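Local coordinates for protein aminotransferase, class III (Deinococcus radiodurans, PDB 3I4J) that probably transfers amino groups between substrates with the help of pyridoxal phosphate, as other class-III aminotransferases do, at residues C[120-125]-C[154-159]; C[161-166]-C[177-182]. The protein carries 1 engineered substitution. All coordinates share one frame; numbering follows the deposited sequence.

Interaction 1. Residues C[120-125]-C[154-159]; sequences GRFKVI and LMRPEA
F122 holds CG between its backbone N and carbonyl carbon (chi1 72°), which swings the ring toward 154-159, and R156, bent at chi3, meets it with one tip of its guanidinium. Atom NH2 of R156 lies over one face of the ring toward the rim, 3.3 Å from F122 CZ. This is a cation-pi contact, with R156 CZ 4.5 Å from the centroid of the F122 ring, and the two planes are turned 60° apart, so the guanidinium presents a corner and does not lie flat. On the opposite face K123 supplies its CG, so the phenyl is sandwiched between an aliphatic chain and a charged group. The methyl of A159 closes in at the ring edge, CB to F122 CD1 3.7 Å. An alanine in place of F122 would probably leave the R156 guanidinium without its aromatic partner and open a gap beside the A159 methyl.

The fold here is the large mixed sheet expected of a PLP-dependent aminotransferase: strand 123-127 is just beginning, and 154-159, the tail of one 3-10 segment, then R156, then a second at 157-159, comes up to its start before the chain enters strand 162-163. The join is a backbone bond from V124 N to A159 O, 2.8 Å and nearly straight at 172°. A159 O also takes a CA-H...O contact from K123 CA at 3.4 Å. Further out, the K123 chain runs extended past E158 O, its CG 3.6 Å from that oxygen, and carries NZ on to a salt bridge with E186. L154 CD1 comes to 3.8 Å from F122 O, a buried carbonyl oxygen with no polar partner in the model.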
loop_
_atom_site.group_PDB
_atom_site.type_symbol
_atom_site.label_atom_id
_atom_site.label_comp_id
_atom_site.label_asym_id
_atom_site.label_seq_id
_atom_site.Cartn_x
_atom_site.Cartn_y
_atom_site.Cartn_z
ATOM N N GLY C 120 -13.270 8.489 26.926
ATOM C CA GLY C 120 -14.474 7.682 26.950
ATOM C C GLY C 120 -15.077 7.513 25.563
ATOM O O GLY C 120 -15.866 6.600 25.335
ATOM N N ARG C 121 -14.703 8.390 24.633
ATOM C CA ARG C 121 -15.218 8.333 23.259
ATOM C C ARG C 121 -14.359 7.386 22.420
ATOM O O ARG C 121 -13.261 7.755 21.996
ATOM C CB ARG C 121 -15.187 9.726 22.629
ATOM C CG ARG C 121 -16.156 10.744 23.241
ATOM C CD ARG C 121 -15.990 12.085 22.537
ATOM N NE ARG C 121 -16.945 13.108 22.961
ATOM C CZ ARG C 121 -18.204 13.188 22.540
ATOM N NH1 ARG C 121 -18.679 12.301 21.677
ATOM N NH2 ARG C 121 -18.988 14.170 22.972
ATOM N N PHE C 122 -14.866 6.184 22.163
ATOM C CA PHE C 122 -14.107 5.191 21.404
ATOM C C PHE C 122 -14.872 4.500 20.277
ATOM O O PHE C 122 -14.263 3.922 19.378
ATOM C CB PHE C 122 -13.571 4.127 22.366
ATOM C CG PHE C 122 -14.625 3.200 22.906
ATOM C CD1 PHE C 122 -14.846 1.955 22.323
ATOM C CD2 PHE C 122 -15.402 3.570 24.000
ATOM C CE1 PHE C 122 -15.821 1.094 22.818
ATOM C CE2 PHE C 122 -16.385 2.717 24.507
ATOM C CZ PHE C 122 -16.596 1.477 23.919
ATOM N N LYS C 123 -16.197 4.552 20.324
ATOM C CA LYS C 123 -17.005 3.890 19.307
ATOM C C LYS C 123 -16.984 4.556 17.939
ATOM O O LYS C 123 -16.973 5.782 17.823
ATOM C CB LYS C 123 -18.455 3.771 19.783
ATOM C CG LYS C 123 -18.598 3.001 21.084
ATOM C CD LYS C 123 -20.023 3.055 21.623
ATOM C CE LYS C 123 -20.133 2.316 22.948
ATOM N NZ LYS C 123 -21.510 2.426 23.554
ATOM N N VAL C 124 -16.968 3.730 16.896
ATOM C CA VAL C 124 -16.990 4.229 15.532
ATOM C C VAL C 124 -18.232 3.654 14.872
ATOM O O VAL C 124 -18.306 2.466 14.581
ATOM C CB VAL C 124 -15.751 3.794 14.722
ATOM C CG1 VAL C 124 -15.856 4.337 13.295
ATOM C CG2 VAL C 124 -14.478 4.308 15.387
ATOM N N ILE C 125 -19.231 4.503 14.676
ATOM C CA ILE C 125 -20.461 4.063 14.050
ATOM C C ILE C 125 -20.264 3.949 12.550
ATOM O O ILE C 125 -19.696 4.845 11.929
ATOM C CB ILE C 125 -21.608 5.067 14.293
ATOM C CG1 ILE C 125 -21.884 5.183 15.794
ATOM C CG2 ILE C 125 -22.865 4.617 13.536
ATOM C CD1 ILE C 125 -22.854 6.287 16.159
ATOM N N LEU C 154 -10.690 0.019 20.525
ATOM C CA LEU C 154 -11.191 -0.155 19.162
ATOM C C LEU C 154 -11.270 -1.637 18.794
ATOM O O LEU C 154 -11.909 -2.008 17.805
ATOM C CB LEU C 154 -10.285 0.582 18.168
ATOM C CG LEU C 154 -10.458 2.099 18.003
ATOM C CD1 LEU C 154 -10.615 2.780 19.355
ATOM C CD2 LEU C 154 -9.257 2.655 17.259
ATOM N N MET C 155 -10.624 -2.479 19.598
ATOM C CA MET C 155 -10.615 -3.920 19.360
ATOM C C MET C 155 -11.881 -4.579 19.897
ATOM O O MET C 155 -12.183 -5.719 19.553
ATOM C CB MET C 155 -9.406 -4.578 20.046
ATOM C CG MET C 155 -8.033 -4.085 19.607
ATOM S SD MET C 155 -6.683 -4.927 20.524
ATOM C CE MET C 155 -6.308 -6.247 19.408
ATOM N N ARG C 156 -12.611 -3.871 20.751
ATOM C CA ARG C 156 -13.828 -4.427 21.331
ATOM C C ARG C 156 -14.995 -4.421 20.355
ATOM O O ARG C 156 -15.197 -3.459 19.620
ATOM C CB ARG C 156 -14.227 -3.656 22.588
ATOM C CG ARG C 156 -13.201 -3.709 23.713
ATOM C CD ARG C 156 -13.877 -3.478 25.057
ATOM N NE ARG C 156 -14.396 -2.122 25.205
ATOM C CZ ARG C 156 -13.668 -1.081 25.601
ATOM N NH1 ARG C 156 -12.386 -1.240 25.893
ATOM N NH2 ARG C 156 -14.228 0.117 25.714
ATOM N N PRO C 157 -15.784 -5.505 20.341
ATOM C CA PRO C 157 -16.939 -5.611 19.448
ATOM C C PRO C 157 -17.886 -4.432 19.656
ATOM O O PRO C 157 -18.497 -3.931 18.708
ATOM C CB PRO C 157 -17.576 -6.934 19.866
ATOM C CG PRO C 157 -16.400 -7.740 20.319
ATOM C CD PRO C 157 -15.626 -6.733 21.139
ATOM N N GLU C 158 -17.986 -3.992 20.907
ATOM C CA GLU C 158 -18.863 -2.881 21.268
ATOM C C GLU C 158 -18.427 -1.553 20.664
ATOM O O GLU C 158 -19.174 -0.575 20.696
ATOM C CB GLU C 158 -18.937 -2.738 22.795
ATOM C CG GLU C 158 -19.463 -3.969 23.512
ATOM C CD GLU C 158 -18.358 -4.893 23.987
ATOM O OE1 GLU C 158 -17.460 -5.225 23.186
ATOM O OE2 GLU C 158 -18.396 -5.292 25.169
ATOM N N ALA C 159 -17.222 -1.517 20.107
ATOM C CA ALA C 159 -16.701 -0.289 19.516
ATOM C C ALA C 159 -17.249 -0.036 18.121
ATOM O O ALA C 159 -17.030 1.034 17.547
ATOM C CB ALA C 159 -15.168 -0.343 19.465
#

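Interaction 2. Residues C[161-166]-C[177-182]; sequences PKLPKP and EGLRAL
The backbones of 161-166 and 177-182 come closest at L163 and L179, whose CA atoms are 6.7 Å apart, and no hydrogen bond joins the extended piece to the first turns of the helix. Side chains fill the gap, chiefly two leucines reaching across from their own sides. L163 has CG anti to its backbone N (chi1 -179°), and its CD1 comes down on the helix backbone itself, 3.6 Å from G178 O and equally near L179 CA. At G178 the methyl thus rests against the main chain. The same CD1 also touches L179 CB, more loosely.

L182 answers from one turn further along the helix. Its CG is likewise anti to the backbone N (chi1 177°), and its two methyls divide the work: CD2 meets the strand backbone, 3.6 Å from K162 O, and lies beside L163 CB at 4.2 Å, while CD1 reaches P161 CB at 4.4 Å.

In the fold this is a helix packed on a sheet: helix 178-186 lies against strand 162-163, an edge strand of the mixed seven-stranded sheet within this chain, which runs parallel to its neighbour 123-127. L179 sends the rest of its side chain to V217 and I220 of helix 213-224, and to F194 of strand 191-196, a residue that L163 also touches.

E177 and R180, whose CB atoms point away from 161-166, pair with each other. R180 NE donates a hydrogen bond, part of a salt bridge, to E177 OE2 at 2.8 Å, nearly straight at 167°, lying in the guanidinium plane and using the syn lone pair of the oxygen. E177 has a second cationic partner in R216, and R180 a second acidic one in E223, which links this helix to helix 213-224 by charge as well.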
loop_
_atom_site.group_PDB
_atom_site.type_symbol
_atom_site.label_atom_id
_atom_site.label_comp_id
_atom_site.label_asym_id
_atom_site.label_seq_id
_atom_site.Cartn_x
_atom_site.Cartn_y
_atom_site.Cartn_z
ATOM N N PRO C 161 -20.773 -0.072 16.583
ATOM C CA PRO C 161 -22.231 -0.122 16.454
ATOM C C PRO C 161 -22.618 0.134 14.997
ATOM O O PRO C 161 -21.895 0.807 14.266
ATOM C CB PRO C 161 -22.702 0.981 17.399
ATOM C CG PRO C 161 -21.582 1.963 17.363
ATOM C CD PRO C 161 -20.354 1.078 17.401
ATOM N N LYS C 162 -23.759 -0.402 14.584
ATOM C CA LYS C 162 -24.214 -0.254 13.210
ATOM C C LYS C 162 -25.480 0.573 13.040
ATOM O O LYS C 162 -26.447 0.406 13.781
ATOM C CB LYS C 162 -24.437 -1.639 12.598
ATOM C CG LYS C 162 -23.152 -2.446 12.409
ATOM C CD LYS C 162 -22.289 -1.834 11.323
ATOM C CE LYS C 162 -21.093 -2.716 10.980
ATOM N NZ LYS C 162 -20.334 -2.181 9.806
ATOM N N LEU C 163 -25.455 1.463 12.053
ATOM C CA LEU C 163 -26.595 2.308 11.727
ATOM C C LEU C 163 -27.324 1.588 10.593
ATOM O O LEU C 163 -26.690 0.958 9.739
ATOM C CB LEU C 163 -26.126 3.683 11.234
ATOM C CG LEU C 163 -27.222 4.694 10.884
ATOM C CD1 LEU C 163 -27.887 5.163 12.178
ATOM C CD2 LEU C 163 -26.626 5.885 10.135
ATOM N N PRO C 164 -28.666 1.663 10.570
ATOM C CA PRO C 164 -29.429 0.997 9.511
ATOM C C PRO C 164 -29.102 1.513 8.110
ATOM O O PRO C 164 -28.672 2.656 7.932
ATOM C CB PRO C 164 -30.882 1.291 9.895
ATOM C CG PRO C 164 -30.820 1.394 11.385
ATOM C CD PRO C 164 -29.567 2.204 11.602
ATOM N N LYS C 165 -29.322 0.660 7.118
ATOM C CA LYS C 165 -29.078 1.022 5.730
ATOM C C LYS C 165 -29.951 2.233 5.399
ATOM O O LYS C 165 -31.065 2.362 5.912
ATOM C CB LYS C 165 -29.448 -0.157 4.825
ATOM C CG LYS C 165 -29.291 0.099 3.341
ATOM C CD LYS C 165 -29.696 -1.124 2.519
ATOM C CE LYS C 165 -28.802 -2.321 2.805
ATOM N NZ LYS C 165 -29.054 -3.444 1.852
ATOM N N PRO C 166 -29.448 3.148 4.559
ATOM C CA PRO C 166 -30.262 4.318 4.217
ATOM C C PRO C 166 -31.471 3.907 3.374
ATOM O O PRO C 166 -31.436 2.894 2.669
ATOM C CB PRO C 166 -29.281 5.209 3.453
ATOM C CG PRO C 166 -28.339 4.219 2.824
ATOM C CD PRO C 166 -28.117 3.222 3.930
ATOM N N GLU C 177 -32.271 10.832 11.016
ATOM C CA GLU C 177 -32.542 10.885 12.449
ATOM C C GLU C 177 -32.249 9.547 13.121
ATOM O O GLU C 177 -32.144 9.464 14.343
ATOM C CB GLU C 177 -33.994 11.312 12.700
ATOM C CG GLU C 177 -34.172 12.820 12.641
ATOM C CD GLU C 177 -33.517 13.525 13.818
ATOM O OE1 GLU C 177 -33.034 14.662 13.644
ATOM O OE2 GLU C 177 -33.497 12.946 14.924
ATOM N N GLY C 178 -32.106 8.499 12.319
ATOM C CA GLY C 178 -31.785 7.205 12.882
ATOM C C GLY C 178 -30.447 7.286 13.602
ATOM O O GLY C 178 -30.184 6.514 14.526
ATOM N N LEU C 179 -29.603 8.229 13.185
ATOM C CA LEU C 179 -28.292 8.397 13.804
ATOM C C LEU C 179 -28.443 8.932 15.222
ATOM O O LEU C 179 -27.711 8.524 16.129
ATOM C CB LEU C 179 -27.412 9.342 12.970
ATOM C CG LEU C 179 -26.013 9.645 13.529
ATOM C CD1 LEU C 179 -25.242 8.348 13.753
ATOM C CD2 LEU C 179 -25.258 10.554 12.565
ATOM N N ARG C 180 -29.388 9.847 15.423
ATOM C CA ARG C 180 -29.602 10.381 16.760
ATOM C C ARG C 180 -30.087 9.245 17.659
ATOM O O ARG C 180 -29.631 9.106 18.790
ATOM C CB ARG C 180 -30.646 11.505 16.759
ATOM C CG ARG C 180 -30.766 12.193 18.121
ATOM C CD ARG C 180 -32.011 13.069 18.208
ATOM N NE ARG C 180 -32.077 14.037 17.118
ATOM C CZ ARG C 180 -31.473 15.222 17.117
ATOM N NH1 ARG C 180 -30.746 15.611 18.156
ATOM N NH2 ARG C 180 -31.595 16.018 16.065
ATOM N N ALA C 181 -30.998 8.428 17.137
ATOM C CA ALA C 181 -31.548 7.304 17.890
ATOM C C ALA C 181 -30.452 6.335 18.331
ATOM O O ALA C 181 -30.453 5.860 19.468
ATOM C CB ALA C 181 -32.594 6.568 17.045
ATOM N N LEU C 182 -29.523 6.040 17.428
ATOM C CA LEU C 182 -28.427 5.128 17.752
ATOM C C LEU C 182 -27.514 5.755 18.802
ATOM O O LEU C 182 -27.074 5.094 19.742
ATOM C CB LEU C 182 -27.617 4.798 16.491
ATOM C CG LEU C 182 -26.388 3.909 16.717
ATOM C CD1 LEU C 182 -26.801 2.647 17.449
ATOM C CD2 LEU C 182 -25.741 3.562 15.377
#

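In the fold
Both contacts serve the same edge of the large mixed sheet, where strands 123-127 and 162-163 are parallel neighbours, and I125 joins them: its side chain touches P161, L179 and L182 of interaction 2. Interaction 1 lies at the start of strand 123-127 and combines kinds of contact, a backbone hydrogen bond accepted by buried A159 and a cation-pi pair toward the exposed R156. Interaction 2 joins the edge strand to helix 178-186 by van der Waals contact of leucine side chains, with no hydrogen bond between the segments; L163, L179 and L182 are buried, and the ion pair of E177 and R180 takes no part in the contact. Both are partly buried, and no other chain of the assembly touches either one.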